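Local coordinates for Lin2111 protein (Listeria innocua, PDB 3EDP) that is of unknown function but probably binds DNA as a transcription regulator, pairing a GntR-type winged helix-turn-helix domain with a UTRA domain, at residues V13-I18 / V54-E59; A79-E84 / L153-F158; E165-G170 / M215-Q220. All coordinates share one frame; numbering follows the deposited sequence.

From the N terminus, contact 1 comes first: residues 13-18 and 54-59 close a loop of 35 residues and join the first and third helices of the GntR-type DNA-binding domain. Contact 2 follows in series, closing a longer loop of 68 residues between helix 79-86 and the turn 153-158. Contact 3 opens only after contact 2 has closed and ties the end of helix 163-167 to strand 215-225 of the six-stranded sheet. None of the three loops nests in or crosses another. Contacts 2 and 3 touch, Leu153 CD2 lying 3.6 Å from Ser169 OG, whereas contact 1 stands apart, its centre about 32 Å from that of contact 3.

Contact 1: V13-I18 / V54-E59; sequences VIASKI and VDLLVE
Ala15 meets Leu56 first: its CB lies 3.6 Å from Leu56 CD1, the single branch of that leucine to reach across. Leu56 extends there because its CG stands opposite the backbone N (chi1 -157°), and the chain continues straight through chi2. On the same alanine, Leu57 CD2 comes up to the backbone, 3.6 Å from Ala15 O, and lies 4.1 Å from Ala15 CB. The methyl of Ala15 therefore has one leucine branch from each of two successive residues against it. Ala15 is also where the backbones come nearest, with Ala15 CA 6.5 Å from Leu57 CA, and the small side chain leaves room for that approach.

The two helical segments pass 9.1 Å apart, axis to axis, at a signed crossing angle of -55°. They belong to helix 10-23 and helix 47-59, the first and third helices of the GntR-type winged helix-turn-helix domain, in which the third is the probable recognition helix; strands 63-66 and 70-73 then form the wing.

One turn farther on, Ile18 takes the other branch of Leu57, so that each methyl of the leucine serves a different residue of helix 10-23. The two side chains cross at a slant, and Leu57 CD1 presses on the beta-branch of the isoleucine, 3.4 Å from Ile18 CG2, tighter than normal van der Waals contact. Leu57 CD1 also lies 3.7 Å from Ile18 CB and 3.9 Å from Ile18 CD1. Val63 of the wing and Lys19 touch the Leu57 side chain as well.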
ATOM      1  N   VAL A  13      16.070  -4.554 -45.632  1.00 32.37           N
ATOM      2  CA  VAL A  13      15.077  -5.519 -46.098  1.00 31.76           C
ATOM      3  C   VAL A  13      14.708  -6.457 -44.953  1.00 32.49           C
ATOM      4  O   VAL A  13      13.528  -6.705 -44.687  1.00 36.04           O
ATOM      5  CB  VAL A  13      15.581  -6.332 -47.313  1.00 40.46           C
ATOM      6  CG1 VAL A  13      14.572  -7.416 -47.695  1.00 42.15           C
ATOM      7  CG2 VAL A  13      15.838  -5.412 -48.489  1.00 40.34           C
ATOM      8  N   ILE A  14      15.727  -6.949 -44.253  1.00 30.44           N
ATOM      9  CA  ILE A  14      15.508  -7.855 -43.130  1.00 25.23           C
ATOM     10  C   ILE A  14      14.807  -7.176 -41.945  1.00 31.38           C
ATOM     11  O   ILE A  14      13.909  -7.758 -41.344  1.00 28.71           O
ATOM     12  CB  ILE A  14      16.816  -8.571 -42.712  1.00 30.13           C
ATOM     13  CG1 ILE A  14      17.238  -9.550 -43.814  1.00 33.89           C
ATOM     14  CG2 ILE A  14      16.632  -9.334 -41.408  1.00 26.31           C
ATOM     15  CD1 ILE A  14      18.509 -10.274 -43.504  1.00 37.28           C
ATOM     16  N   ALA A  15      15.186  -5.940 -41.630  1.00 30.10           N
ATOM     17  CA  ALA A  15      14.478  -5.196 -40.581  1.00 29.50           C
ATOM     18  C   ALA A  15      12.979  -5.080 -40.892  1.00 30.27           C
ATOM     19  O   ALA A  15      12.141  -5.233 -40.007  1.00 34.43           O
ATOM     20  CB  ALA A  15      15.097  -3.799 -40.387  1.00 25.54           C
ATOM     21  N   SER A  16      12.652  -4.806 -42.153  1.00 33.11           N
ATOM     22  CA  SER A  16      11.254  -4.706 -42.584  1.00 42.38           C
ATOM     23  C   SER A  16      10.482  -6.006 -42.364  1.00 40.08           C
ATOM     24  O   SER A  16       9.312  -5.985 -41.987  1.00 42.99           O
ATOM     25  CB  SER A  16      11.168  -4.312 -44.062  1.00 45.52           C
ATOM     26  OG  SER A  16      11.708  -3.020 -44.282  1.00 57.24           O
ATOM     27  N   LYS A  17      11.141  -7.134 -42.610  1.00 37.90           N
ATOM     28  CA  LYS A  17      10.510  -8.438 -42.428  1.00 40.30           C
ATOM     29  C   LYS A  17      10.284  -8.744 -40.951  1.00 41.14           C
ATOM     30  O   LYS A  17       9.242  -9.283 -40.572  1.00 40.59           O
ATOM     31  CB  LYS A  17      11.331  -9.541 -43.109  1.00 41.23           C
ATOM     32  CG  LYS A  17      11.373  -9.399 -44.637  1.00 44.61           C
ATOM     33  CD  LYS A  17      11.829 -10.670 -45.331  1.00 52.35           C
ATOM     34  CE  LYS A  17      13.347 -10.735 -45.456  1.00 57.21           C
ATOM     35  NZ  LYS A  17      13.798 -11.842 -46.368  1.00 57.19           N
ATOM     36  N   ILE A  18      11.251  -8.391 -40.110  1.00 38.77           N
ATOM     37  CA  ILE A  18      11.069  -8.560 -38.673  1.00 36.12           C
ATOM     38  C   ILE A  18       9.946  -7.651 -38.174  1.00 44.46           C
ATOM     39  O   ILE A  18       9.135  -8.046 -37.336  1.00 42.87           O
ATOM     40  CB  ILE A  18      12.361  -8.281 -37.893  1.00 29.01           C
ATOM     41  CG1 ILE A  18      13.416  -9.322 -38.265  1.00 32.62           C
ATOM     42  CG2 ILE A  18      12.088  -8.307 -36.370  1.00 24.15           C
ATOM     43  CD1 ILE A  18      14.818  -8.866 -38.031  1.00 29.20           C
ATOM     44  N   VAL A  54      18.719  -5.299 -36.465  1.00 24.59           N
ATOM     45  CA  VAL A  54      18.257  -5.115 -35.096  1.00 25.34           C
ATOM     46  C   VAL A  54      18.538  -3.682 -34.611  1.00 31.89           C
ATOM     47  O   VAL A  54      17.663  -3.053 -34.019  1.00 32.56           O
ATOM     48  CB  VAL A  54      18.860  -6.175 -34.126  1.00 27.64           C
ATOM     49  CG1 VAL A  54      18.453  -5.888 -32.670  1.00 31.24           C
ATOM     50  CG2 VAL A  54      18.413  -7.581 -34.522  1.00 31.95           C
ATOM     51  N   ASP A  55      19.743  -3.166 -34.877  1.00 28.19           N
ATOM     52  CA  ASP A  55      20.071  -1.774 -34.525  1.00 33.67           C
ATOM     53  C   ASP A  55      18.989  -0.836 -35.044  1.00 31.95           C
ATOM     54  O   ASP A  55      18.576   0.098 -34.365  1.00 28.96           O
ATOM     55  CB  ASP A  55      21.400  -1.329 -35.140  1.00 27.99           C
ATOM     56  CG  ASP A  55      22.608  -1.880 -34.420  1.00 36.86           C
ATOM     57  OD1 ASP A  55      22.459  -2.542 -33.368  1.00 40.83           O
ATOM     58  OD2 ASP A  55      23.726  -1.642 -34.927  1.00 43.12           O
ATOM     59  N   LEU A  56      18.557  -1.086 -36.273  1.00 29.76           N
ATOM     60  CA  LEU A  56      17.505  -0.301 -36.905  1.00 33.58           C
ATOM     61  C   LEU A  56      16.188  -0.430 -36.133  1.00 36.97           C
ATOM     62  O   LEU A  56      15.480   0.558 -35.921  1.00 34.82           O
ATOM     63  CB  LEU A  56      17.317  -0.767 -38.350  1.00 35.18           C
ATOM     64  CG  LEU A  56      16.691   0.170 -39.379  1.00 47.32           C
ATOM     65  CD1 LEU A  56      16.646  -0.518 -40.737  1.00 43.52           C
ATOM     66  CD2 LEU A  56      15.299   0.588 -38.959  1.00 56.04           C
ATOM     67  N   LEU A  57      15.855  -1.651 -35.720  1.00 29.12           N
ATOM     68  CA  LEU A  57      14.629  -1.879 -34.965  1.00 32.41           C
ATOM     69  C   LEU A  57      14.699  -1.229 -33.584  1.00 31.67           C
ATOM     70  O   LEU A  57      13.719  -0.657 -33.105  1.00 33.92           O
ATOM     71  CB  LEU A  57      14.336  -3.374 -34.852  1.00 26.40           C
ATOM     72  CG  LEU A  57      14.142  -4.027 -36.224  1.00 32.44           C
ATOM     73  CD1 LEU A  57      14.091  -5.543 -36.090  1.00 33.56           C
ATOM     74  CD2 LEU A  57      12.892  -3.494 -36.888  1.00 28.01           C
ATOM     75  N   VAL A  58      15.866  -1.313 -32.952  1.00 28.25           N
ATOM     76  CA  VAL A  58      16.070  -0.688 -31.651  1.00 26.14           C
ATOM     77  C   VAL A  58      15.914   0.833 -31.755  1.00 36.74           C
ATOM     78  O   VAL A  58      15.248   1.457 -30.925  1.00 39.39           O
ATOM     79  CB  VAL A  58      17.448  -1.030 -31.069  1.00 23.36           C
ATOM     80  CG1 VAL A  58      17.790  -0.095 -29.878  1.00 30.32           C
ATOM     81  CG2 VAL A  58      17.492  -2.492 -30.643  1.00 23.32           C
ATOM     82  N   GLU A  59      16.520   1.414 -32.786  1.00 34.35           N
ATOM     83  CA  GLU A  59      16.460   2.850 -33.030  1.00 37.46           C
ATOM     84  C   GLU A  59      15.019   3.301 -33.240  1.00 45.70           C
ATOM     85  O   GLU A  59      14.627   4.384 -32.801  1.00 41.02           O
ATOM     86  CB  GLU A  59      17.314   3.215 -34.247  1.00 46.71           C
ATOM     87  CG  GLU A  59      17.185   4.656 -34.696  1.00 58.03           C
ATOM     88  CD  GLU A  59      17.958   4.941 -35.970  1.00 77.70           C
ATOM     89  OE1 GLU A  59      18.682   4.039 -36.450  1.00 84.62           O
ATOM     90  OE2 GLU A  59      17.842   6.069 -36.494  1.00 88.39           O
TER

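Contact 2: A79-E84 / L153-F158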
ATOM      1  N   ALA A  79      -5.134   0.343 -29.645  1.00 41.26           N
ATOM      2  CA  ALA A  79      -6.454   0.591 -29.092  1.00 49.16           C
ATOM      3  C   ALA A  79      -6.890  -0.615 -28.281  1.00 45.98           C
ATOM      4  O   ALA A  79      -7.510  -0.481 -27.222  1.00 48.24           O
ATOM      5  CB  ALA A  79      -7.451   0.878 -30.206  1.00 52.33           C
ATOM      6  N   GLN A  80      -6.548  -1.798 -28.777  1.00 34.08           N
ATOM      7  CA  GLN A  80      -6.941  -3.035 -28.111  1.00 38.54           C
ATOM      8  C   GLN A  80      -6.248  -3.194 -26.758  1.00 34.07           C
ATOM      9  O   GLN A  80      -6.882  -3.541 -25.760  1.00 35.53           O
ATOM     10  CB  GLN A  80      -6.648  -4.249 -29.000  1.00 43.93           C
ATOM     11  CG  GLN A  80      -7.200  -5.547 -28.440  1.00 52.26           C
ATOM     12  CD  GLN A  80      -8.674  -5.443 -28.092  1.00 60.43           C
ATOM     13  OE1 GLN A  80      -9.095  -5.820 -26.994  1.00 66.53           O
ATOM     14  NE2 GLN A  80      -9.468  -4.919 -29.021  1.00 55.16           N
ATOM     15  N   ASN A  81      -4.942  -2.959 -26.734  1.00 35.56           N
ATOM     16  CA  ASN A  81      -4.179  -3.100 -25.502  1.00 39.98           C
ATOM     17  C   ASN A  81      -4.630  -2.102 -24.441  1.00 34.81           C
ATOM     18  O   ASN A  81      -4.724  -2.442 -23.262  1.00 39.01           O
ATOM     19  CB  ASN A  81      -2.673  -2.999 -25.774  1.00 39.01           C
ATOM     20  CG  ASN A  81      -2.105  -4.289 -26.370  1.00 47.83           C
ATOM     21  OD1 ASN A  81      -2.767  -5.338 -26.368  1.00 44.13           O
ATOM     22  ND2 ASN A  81      -0.876  -4.219 -26.876  1.00 39.43           N
ATOM     23  N   ILE A  82      -4.926  -0.881 -24.866  1.00 36.75           N
ATOM     24  CA  ILE A  82      -5.401   0.137 -23.941  1.00 39.45           C
ATOM     25  C   ILE A  82      -6.715  -0.305 -23.319  1.00 38.71           C
ATOM     26  O   ILE A  82      -6.893  -0.230 -22.096  1.00 35.93           O
ATOM     27  CB  ILE A  82      -5.545   1.507 -24.620  1.00 36.58           C
ATOM     28  CG1 ILE A  82      -4.161   2.110 -24.871  1.00 41.05           C
ATOM     29  CG2 ILE A  82      -6.349   2.448 -23.746  1.00 32.04           C
ATOM     30  CD1 ILE A  82      -4.145   3.205 -25.947  1.00 48.26           C
ATOM     31  N   LEU A  83      -7.619  -0.792 -24.162  1.00 38.04           N
ATOM     32  CA  LEU A  83      -8.888  -1.345 -23.696  1.00 44.79           C
ATOM     33  C   LEU A  83      -8.656  -2.467 -22.681  1.00 45.18           C
ATOM     34  O   LEU A  83      -9.338  -2.543 -21.666  1.00 39.94           O
ATOM     35  CB  LEU A  83      -9.702  -1.874 -24.882  1.00 46.67           C
ATOM     36  CG  LEU A  83     -11.076  -2.456 -24.551  1.00 53.23           C
ATOM     37  CD1 LEU A  83     -11.889  -1.486 -23.700  1.00 49.33           C
ATOM     38  CD2 LEU A  83     -11.826  -2.819 -25.827  1.00 54.17           C
ATOM     39  N   GLU A  84      -7.688  -3.334 -22.966  1.00 47.52           N
ATOM     40  CA  GLU A  84      -7.344  -4.439 -22.071  1.00 47.09           C
ATOM     41  C   GLU A  84      -6.764  -3.963 -20.734  1.00 40.04           C
ATOM     42  O   GLU A  84      -7.049  -4.540 -19.682  1.00 34.05           O
ATOM     43  CB  GLU A  84      -6.337  -5.369 -22.751  1.00 56.59           C
ATOM     44  CG  GLU A  84      -6.952  -6.408 -23.668  1.00 72.29           C
ATOM     45  CD  GLU A  84      -7.118  -7.749 -22.986  1.00 86.15           C
ATOM     46  OE1 GLU A  84      -7.267  -7.771 -21.744  1.00 88.38           O
ATOM     47  OE2 GLU A  84      -7.090  -8.781 -23.690  1.00 90.84           O
ATOM     48  N   LEU A 153       4.084 -12.045 -18.416  1.00 48.26           N
ATOM     49  CA  LEU A 153       3.035 -11.090 -18.743  1.00 44.03           C
ATOM     50  C   LEU A 153       3.145 -10.587 -20.182  1.00 45.74           C
ATOM     51  O   LEU A 153       4.203 -10.132 -20.605  1.00 49.64           O
ATOM     52  CB  LEU A 153       3.085  -9.896 -17.785  1.00 43.47           C
ATOM     53  CG  LEU A 153       2.445 -10.057 -16.405  1.00 42.68           C
ATOM     54  CD1 LEU A 153       3.144 -11.139 -15.608  1.00 43.59           C
ATOM     55  CD2 LEU A 153       2.478  -8.731 -15.657  1.00 41.37           C
ATOM     56  N   GLN A 154       2.051 -10.672 -20.930  1.00 39.90           N
ATOM     57  CA  GLN A 154       1.955  -9.978 -22.211  1.00 41.41           C
ATOM     58  C   GLN A 154       1.390  -8.581 -21.964  1.00 39.82           C
ATOM     59  O   GLN A 154       0.979  -8.270 -20.843  1.00 37.61           O
ATOM     60  CB  GLN A 154       1.069 -10.755 -23.183  1.00 45.53           C
ATOM     61  CG  GLN A 154       1.556 -12.174 -23.419  1.00 59.15           C
ATOM     62  CD  GLN A 154       0.577 -13.005 -24.220  1.00 71.28           C
ATOM     63  OE1 GLN A 154      -0.228 -12.474 -24.988  1.00 77.15           O
ATOM     64  NE2 GLN A 154       0.641 -14.322 -24.045  1.00 71.45           N
ATOM     65  N   ALA A 155       1.371  -7.745 -23.001  1.00 31.41           N
ATOM     66  CA  ALA A 155       0.902  -6.366 -22.884  1.00 43.40           C
ATOM     67  C   ALA A 155      -0.470  -6.254 -22.210  1.00 46.82           C
ATOM     68  O   ALA A 155      -0.659  -5.438 -21.308  1.00 47.68           O
ATOM     69  CB  ALA A 155       0.880  -5.690 -24.251  1.00 44.70           C
ATOM     70  N   LYS A 156      -1.413  -7.079 -22.652  1.00 41.56           N
ATOM     71  CA  LYS A 156      -2.780  -7.040 -22.146  1.00 44.97           C
ATOM     72  C   LYS A 156      -2.905  -7.480 -20.681  1.00 49.61           C
ATOM     73  O   LYS A 156      -3.955  -7.306 -20.066  1.00 49.17           O
ATOM     74  CB  LYS A 156      -3.688  -7.904 -23.021  1.00 39.38           C
ATOM     75  CG  LYS A 156      -3.165  -9.305 -23.255  1.00 58.23           C
ATOM     76  CD  LYS A 156      -3.921  -9.983 -24.396  1.00 67.94           C
ATOM     77  CE  LYS A 156      -3.287 -11.311 -24.783  1.00 75.77           C
ATOM     78  NZ  LYS A 156      -3.298 -12.281 -23.655  1.00 81.79           N
ATOM     79  N   ASP A 157      -1.843  -8.064 -20.133  1.00 37.49           N
ATOM     80  CA  ASP A 157      -1.859  -8.509 -18.748  1.00 41.20           C
ATOM     81  C   ASP A 157      -1.524  -7.382 -17.782  1.00 39.90           C
ATOM     82  O   ASP A 157      -1.758  -7.501 -16.585  1.00 39.92           O
ATOM     83  CB  ASP A 157      -0.888  -9.674 -18.558  1.00 38.21           C
ATOM     84  CG  ASP A 157      -1.304 -10.905 -19.338  1.00 48.66           C
ATOM     85  OD1 ASP A 157      -2.495 -11.275 -19.247  1.00 43.40           O
ATOM     86  OD2 ASP A 157      -0.452 -11.472 -20.060  1.00 48.09           O
ATOM     87  N   PHE A 158      -0.973  -6.291 -18.303  1.00 30.85           N
ATOM     88  CA  PHE A 158      -0.594  -5.175 -17.444  1.00 34.69           C
ATOM     89  C   PHE A 158      -1.795  -4.286 -17.142  1.00 39.21           C
ATOM     90  O   PHE A 158      -1.804  -3.085 -17.443  1.00 38.41           O
ATOM     91  CB  PHE A 158       0.567  -4.380 -18.054  1.00 33.41           C
ATOM     92  CG  PHE A 158       1.864  -5.135 -18.073  1.00 38.74           C
ATOM     93  CD1 PHE A 158       2.798  -4.962 -17.064  1.00 37.19           C
ATOM     94  CD2 PHE A 158       2.138  -6.040 -19.086  1.00 35.71           C
ATOM     95  CE1 PHE A 158       3.988  -5.673 -17.077  1.00 42.01           C
ATOM     96  CE2 PHE A 158       3.325  -6.745 -19.105  1.00 38.73           C
ATOM     97  CZ  PHE A 158       4.249  -6.566 -18.099  1.00 43.41           C
TER
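Glu84 overlaps the aliphatic base of Lys156, the two side chains running side by side in the same direction. The closest approach is from the carboxylate carbon, Glu84 CD lying 3.4 Å from Lys156 CB, and farther along Glu84 OE2 comes 3.5 Å from Lys156 CD. A bend at chi2 (-97°) lays the carboxylate alongside the lysine methylenes, and Lys156 CG sits between its own backbone N and carbonyl carbon (chi1 51°), which carries the methylenes past the glutamate. The charged ends do not close into a salt bridge: Glu84 OE2 and Lys156 NZ remain 5.2 Å apart, so any attraction between them would act at a distance, without a direct bond, and the contact rests on the CB, CG and carboxylate of Glu84 against the methylenes of Lys156.

One helical turn earlier, Asn81 brings its amide against a methyl group, with Asn81 ND2 3.5 Å from Ala155 CB. This is packing, not bonding; the carbonyl oxygen of Lys76, in the chain just before helix 79-86, accepts a hydrogen bond from Asn81 ND2 and helps fix the amide.

The shape of the receiving turn is set by its internal bonds. Asp157 OD2 accepts the backbone N-H of Gln154 over 2.8 Å through its anti lone pair, at an N-H...O angle of 154°, while the main chain closes a 3-10 turn over residues 155-157. Behind it the Phe158 ring meets Tyr126 and Phe104 on the sheet, with Leu153 CD2 over one face, toward the rim. Helix 79-86, the first helix after wing strand 70-73, thus rests by one side on a 3-10 turn that lies in the UTRA domain, between strand 137-146 and helix 163-167.

Contact 3: E165-G170 / M215-Q220; sequences ELVNSG and MPIAIQ
Both methyls of Val167 touch strand 215-220. Val167 CG1 fits between two partners, 3.8 Å from Ile217 CD1 and 3.9 Å from Ala218 CB, and Val167 CG2 is also 3.9 Å from Ala218 CB. The isoleucine meets the valine with its far end; chi1 of 62° and an extended chi2 bring Ile217 CD1 to 3.8 Å from Val167 O as well.

The next layer outward explains why two successive strand residues serve one valine. Ile217 and Ala218 both pair with Phe209 in a classic beta bulge, and both point toward the helix end, whereas Ile219 turns away to helix 110-117. Phe209 itself touches Val167, and Leu145 and Tyr150 touch Ala218.

Past Val167, the chain leaving helix 163-167 is held by Leu166 O, which accepts twice from Ser169: from its backbone N, and from Ser169 OG at 2.8 Å, the hydroxyl tilted 17° from the carbonyl plane. Val167 O is satisfied by Tyr150 OH. With that carbonyl engaged elsewhere and no hydrogen bond spanning the two segments, the helix end is joined to the bulged strand of the UTRA sheet mainly through buried aliphatic carbon, with no directional bond between the segments.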
ATOM      1  N   GLU A 165      -3.096  -5.756  -7.313  1.00 25.56           N
ATOM      2  CA  GLU A 165      -3.318  -6.940  -8.134  1.00 24.82           C
ATOM      3  C   GLU A 165      -2.204  -7.085  -9.173  1.00 24.76           C
ATOM      4  O   GLU A 165      -1.638  -8.164  -9.340  1.00 31.14           O
ATOM      5  CB  GLU A 165      -4.695  -6.908  -8.793  1.00 25.97           C
ATOM      6  CG  GLU A 165      -4.942  -8.078  -9.729  1.00 41.37           C
ATOM      7  CD  GLU A 165      -6.422  -8.320  -9.976  1.00 52.75           C
ATOM      8  OE1 GLU A 165      -6.768  -9.346 -10.592  1.00 48.87           O
ATOM      9  OE2 GLU A 165      -7.243  -7.483  -9.553  1.00 60.30           O
ATOM     10  N   LEU A 166      -1.860  -5.989  -9.844  1.00 24.48           N
ATOM     11  CA  LEU A 166      -0.826  -6.035 -10.883  1.00 21.52           C
ATOM     12  C   LEU A 166       0.531  -6.443 -10.296  1.00 29.28           C
ATOM     13  O   LEU A 166       1.231  -7.297 -10.846  1.00 29.74           O
ATOM     14  CB  LEU A 166      -0.700  -4.679 -11.592  1.00 22.92           C
ATOM     15  CG  LEU A 166       0.440  -4.573 -12.619  1.00 26.64           C
ATOM     16  CD1 LEU A 166       0.221  -5.567 -13.737  1.00 31.09           C
ATOM     17  CD2 LEU A 166       0.571  -3.165 -13.188  1.00 25.58           C
ATOM     18  N   VAL A 167       0.897  -5.830  -9.173  1.00 27.06           N
ATOM     19  CA  VAL A 167       2.182  -6.115  -8.537  1.00 33.38           C
ATOM     20  C   VAL A 167       2.249  -7.563  -8.053  1.00 31.62           C
ATOM     21  O   VAL A 167       3.313  -8.177  -8.012  1.00 30.64           O
ATOM     22  CB  VAL A 167       2.462  -5.163  -7.359  1.00 31.57           C
ATOM     23  CG1 VAL A 167       3.667  -5.637  -6.583  1.00 35.50           C
ATOM     24  CG2 VAL A 167       2.682  -3.744  -7.866  1.00 27.53           C
ATOM     25  N   ASN A 168       1.089  -8.105  -7.716  1.00 26.65           N
ATOM     26  CA  ASN A 168       0.989  -9.465  -7.213  1.00 35.61           C
ATOM     27  C   ASN A 168       0.963 -10.503  -8.332  1.00 36.88           C
ATOM     28  O   ASN A 168       0.954 -11.704  -8.075  1.00 39.68           O
ATOM     29  CB  ASN A 168      -0.284  -9.588  -6.382  1.00 39.79           C
ATOM     30  CG  ASN A 168      -0.237 -10.731  -5.425  1.00 47.88           C
ATOM     31  OD1 ASN A 168      -1.201 -11.481  -5.292  1.00 61.15           O
ATOM     32  ND2 ASN A 168       0.888 -10.884  -4.748  1.00 43.07           N
ATOM     33  N   SER A 169       0.954 -10.041  -9.578  1.00 33.92           N
ATOM     34  CA  SER A 169       0.652 -10.924 -10.703  1.00 31.16           C
ATOM     35  C   SER A 169       1.877 -11.565 -11.380  1.00 33.95           C
ATOM     36  O   SER A 169       1.736 -12.315 -12.344  1.00 28.90           O
ATOM     37  CB  SER A 169      -0.180 -10.167 -11.749  1.00 28.18           C
ATOM     38  OG  SER A 169       0.660  -9.393 -12.586  1.00 34.98           O
ATOM     39  N   GLY A 170       3.074 -11.265 -10.894  1.00 36.50           N
ATOM     40  CA  GLY A 170       4.278 -11.816 -11.492  1.00 32.67           C
ATOM     41  C   GLY A 170       4.765 -13.083 -10.803  1.00 38.18           C
ATOM     42  O   GLY A 170       3.979 -13.850 -10.247  1.00 31.12           O
HETATM   43  N   MSE A 215      12.915  -8.924  -0.634  1.00 31.65           N
HETATM   44  CA  MSE A 215      13.107  -8.861  -2.082  1.00 34.10           C
HETATM   45  C   MSE A 215      12.131  -7.893  -2.752  1.00 30.09           C
HETATM   46  O   MSE A 215      10.942  -8.192  -2.877  1.00 30.21           O
HETATM   47  CB  MSE A 215      12.952 -10.243  -2.711  1.00 31.62           C
HETATM   48  CG  MSE A 215      13.100 -10.223  -4.232  1.00 45.14           C
HETATM   49 SE   MSE A 215      12.328 -11.806  -5.049  0.56 52.14          SE
HETATM   50  CE  MSE A 215      13.937 -12.908  -5.080  1.00 60.60           C
ATOM     51  N   PRO A 216      12.637  -6.733  -3.195  1.00 34.24           N
ATOM     52  CA  PRO A 216      11.805  -5.743  -3.890  1.00 30.33           C
ATOM     53  C   PRO A 216      11.364  -6.313  -5.229  1.00 31.85           C
ATOM     54  O   PRO A 216      12.186  -6.873  -5.949  1.00 28.67           O
ATOM     55  CB  PRO A 216      12.762  -4.565  -4.116  1.00 29.91           C
ATOM     56  CG  PRO A 216      13.966  -4.845  -3.255  1.00 38.27           C
ATOM     57  CD  PRO A 216      14.053  -6.335  -3.166  1.00 36.77           C
ATOM     58  N   ILE A 217      10.082  -6.194  -5.548  1.00 31.81           N
ATOM     59  CA  ILE A 217       9.567  -6.716  -6.806  1.00 31.07           C
ATOM     60  C   ILE A 217       8.977  -5.614  -7.673  1.00 29.52           C
ATOM     61  O   ILE A 217       8.799  -5.797  -8.882  1.00 30.50           O
ATOM     62  CB  ILE A 217       8.504  -7.821  -6.581  1.00 25.29           C
ATOM     63  CG1 ILE A 217       7.300  -7.261  -5.820  1.00 26.17           C
ATOM     64  CG2 ILE A 217       9.117  -9.017  -5.842  1.00 25.33           C
ATOM     65  CD1 ILE A 217       6.200  -8.290  -5.572  1.00 32.53           C
ATOM     66  N   ALA A 218       8.685  -4.466  -7.070  1.00 22.06           N
ATOM     67  CA  ALA A 218       8.091  -3.366  -7.829  1.00 27.61           C
ATOM     68  C   ALA A 218       8.274  -2.016  -7.144  1.00 29.96           C
ATOM     69  O   ALA A 218       8.392  -1.935  -5.923  1.00 24.61           O
ATOM     70  CB  ALA A 218       6.613  -3.632  -8.084  1.00 17.53           C
ATOM     71  N   ILE A 219       8.305  -0.959  -7.943  1.00 23.26           N
ATOM     72  CA  ILE A 219       8.375   0.397  -7.421  1.00 28.45           C
ATOM     73  C   ILE A 219       7.294   1.242  -8.060  1.00 30.23           C
ATOM     74  O   ILE A 219       7.053   1.142  -9.270  1.00 29.13           O
ATOM     75  CB  ILE A 219       9.721   1.063  -7.752  1.00 39.99           C
ATOM     76  CG1 ILE A 219      10.875   0.295  -7.115  1.00 41.37           C
ATOM     77  CG2 ILE A 219       9.720   2.508  -7.278  1.00 43.20           C
ATOM     78  CD1 ILE A 219      12.223   0.731  -7.625  1.00 44.50           C
ATOM     79  N   GLN A 220       6.661   2.086  -7.254  1.00 28.25           N
ATOM     80  CA  GLN A 220       5.678   3.046  -7.754  1.00 27.87           C
ATOM     81  C   GLN A 220       5.950   4.441  -7.212  1.00 26.46           C
ATOM     82  O   GLN A 220       6.282   4.608  -6.038  1.00 22.22           O
ATOM     83  CB  GLN A 220       4.272   2.623  -7.350  1.00 23.41           C
ATOM     84  CG  GLN A 220       3.168   3.556  -7.840  1.00 22.15           C
ATOM     85  CD  GLN A 220       1.786   3.001  -7.509  1.00 32.88           C
ATOM     86  OE1 GLN A 220       1.651   2.154  -6.632  1.00 34.59           O
ATOM     87  NE2 GLN A 220       0.765   3.458  -8.226  1.00 36.23           N
TER